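Local coordinates for protein beta-lactamase (Nostoc sp., PDB 6NHS) that probably hydrolyses beta-lactam antibiotics as a class D serine beta-lactamase, with an active-site serine as nucleophile, at residues S70-E75 with E129-Q134. Numbering follows the deposited sequence. Where two conformers were deposited one is given.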
# COMPACT_ATOMS: atom_id res chain seq x y z
N SER A 70 -9.12 -2.14 2.99
CA SER A 70 -9.55 -1.75 4.34
C SER A 70 -10.64 -0.69 4.29
O SER A 70 -11.61 -0.75 5.05
CB SER A 70 -8.35 -1.22 5.15
OG SER A 70 -7.30 -2.16 5.24
N LEU A 71 -10.48 0.30 3.41
CA LEU A 71 -11.47 1.36 3.26
C LEU A 71 -12.82 0.79 2.85
O LEU A 71 -13.86 1.14 3.43
CB LEU A 71 -10.99 2.37 2.22
CG LEU A 71 -9.74 3.15 2.61
CD1 LEU A 71 -9.06 3.74 1.36
CD2 LEU A 71 -10.13 4.24 3.60
N VAL A 72 -12.84 -0.06 1.82
CA VAL A 72 -14.10 -0.58 1.32
C VAL A 72 -14.74 -1.51 2.34
O VAL A 72 -15.96 -1.50 2.54
CB VAL A 72 -13.89 -1.29 -0.03
CG1 VAL A 72 -15.19 -1.89 -0.54
CG2 VAL A 72 -13.29 -0.30 -1.07
N ALA A 73 -13.92 -2.32 3.01
CA ALA A 73 -14.44 -3.27 4.00
C ALA A 73 -15.13 -2.53 5.14
O ALA A 73 -16.23 -2.91 5.56
CB ALA A 73 -13.31 -4.15 4.53
N LEU A 74 -14.50 -1.49 5.66
CA LEU A 74 -15.11 -0.70 6.73
C LEU A 74 -16.32 0.07 6.22
O LEU A 74 -17.35 0.13 6.91
CB LEU A 74 -14.08 0.26 7.33
CG LEU A 74 -13.02 -0.42 8.20
CD1 LEU A 74 -11.80 0.51 8.39
CD2 LEU A 74 -13.60 -0.84 9.56
N GLU A 75 -16.22 0.66 5.03
CA GLU A 75 -17.32 1.47 4.52
C GLU A 75 -18.57 0.62 4.28
O GLU A 75 -19.69 1.05 4.60
CB GLU A 75 -16.91 2.18 3.23
CG GLU A 75 -17.91 3.24 2.79
CD GLU A 75 -17.99 4.41 3.75
OE1 GLU A 75 -17.01 4.66 4.48
OE2 GLU A 75 -19.04 5.08 3.78
N GLU A 129 -16.11 -3.97 -7.62
CA GLU A 129 -15.94 -3.29 -8.91
C GLU A 129 -16.44 -1.85 -8.85
O GLU A 129 -15.82 -0.95 -9.41
CB GLU A 129 -16.66 -4.07 -10.01
CG GLU A 129 -16.06 -3.81 -11.40
CD GLU A 129 -16.92 -4.33 -12.52
OE1 GLU A 129 -17.59 -5.37 -12.35
OE2 GLU A 129 -16.95 -3.68 -13.58
N LYS A 130 -17.57 -1.62 -8.17
CA LYS A 130 -18.10 -0.26 -8.06
C LYS A 130 -17.11 0.66 -7.36
O LYS A 130 -16.84 1.77 -7.83
CB LYS A 130 -19.44 -0.27 -7.32
CG LYS A 130 -20.60 -0.82 -8.13
CD LYS A 130 -21.94 -0.50 -7.47
CE LYS A 130 -23.04 -1.42 -7.99
NZ LYS A 130 -23.02 -1.53 -9.47
N PHE A 131 -16.56 0.21 -6.23
CA PHE A 131 -15.61 1.06 -5.50
C PHE A 131 -14.32 1.27 -6.29
O PHE A 131 -13.77 2.37 -6.29
CB PHE A 131 -15.31 0.46 -4.13
CG PHE A 131 -16.31 0.85 -3.07
CD1 PHE A 131 -16.17 2.05 -2.38
CD2 PHE A 131 -17.39 0.03 -2.77
CE1 PHE A 131 -17.09 2.42 -1.40
CE2 PHE A 131 -18.31 0.39 -1.80
CZ PHE A 131 -18.16 1.58 -1.11
N ILE A 132 -13.83 0.21 -6.95
CA ILE A 132 -12.63 0.33 -7.77
C ILE A 132 -12.80 1.42 -8.82
O ILE A 132 -11.93 2.27 -9.02
CB ILE A 132 -12.29 -1.02 -8.42
CG1 ILE A 132 -11.73 -2.01 -7.39
CG2 ILE A 132 -11.31 -0.84 -9.57
CD1 ILE A 132 -10.26 -1.78 -7.04
N LYS A 133 -13.94 1.42 -9.50
CA LYS A 133 -14.16 2.39 -10.58
C LYS A 133 -14.49 3.77 -10.03
O LYS A 133 -14.06 4.78 -10.60
CB LYS A 133 -15.26 1.88 -11.51
CG LYS A 133 -14.86 0.63 -12.27
CD LYS A 133 -15.90 0.22 -13.29
CE LYS A 133 -15.39 -0.92 -14.17
NZ LYS A 133 -16.38 -1.33 -15.22
N GLN A 134 -15.23 3.85 -8.92
CA GLN A 134 -15.54 5.15 -8.34
C GLN A 134 -14.28 5.84 -7.84
O GLN A 134 -14.09 7.04 -8.05
CB GLN A 134 -16.55 4.97 -7.20
CG GLN A 134 -17.27 6.23 -6.79
CD GLN A 134 -18.45 5.95 -5.87
OE1 GLN A 134 -19.23 6.84 -5.54
NE2 GLN A 134 -18.58 4.69 -5.45
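Segments 70-75 and 129-134, both helical, have their closest CA atoms at Val72 and Phe131, with Val72 CA 7.2 Å from Phe131 CA. Both residues direct their CB atoms at the opposing helix, and their side chains pass each other in opposite directions. The two methyls of the valine share Phe131 CG, CG1 reaching farther out along the ring to CD2 and CG2 back to CB. CG1 of Val72, held anti to the backbone N (chi1 177°), lies over one face of the Phe131 ring in a CH-pi contact, 4.0 Å from the ring centroid. It stands 25° off the ring normal, displaced toward the CD2 rim, and its closest carbon is Phe131 CD2 at 3.7 Å. The other methyl, CG2, sits against the root of the ring, 3.7 Å from Phe131 CB. The far end of the ring extends to Glu75, whose CG comes obliquely to within 4.2 Å of Phe131 CZ. Beyond CG the glutamate turns away, and its OE1 accepts hydrogen bonds from the hydroxyl of Thr182 and the amide of Ser179. No hydrogen bond crosses the contact, which buries 152 Å² in all, both sides summed. It joins two helices of the helical part of the penicillin-binding-protein/beta-lactamase fold. An SxxK pattern, Ser63 to Lys66, runs into the start of helix 65-76, consistent with the nucleophile and lysine of class D enzymes; the contact is made farther along that helix. Phe131 also packs on Phe68 and Thr76 of the same helix, while Val72 touches Ile123 of helix 113-123.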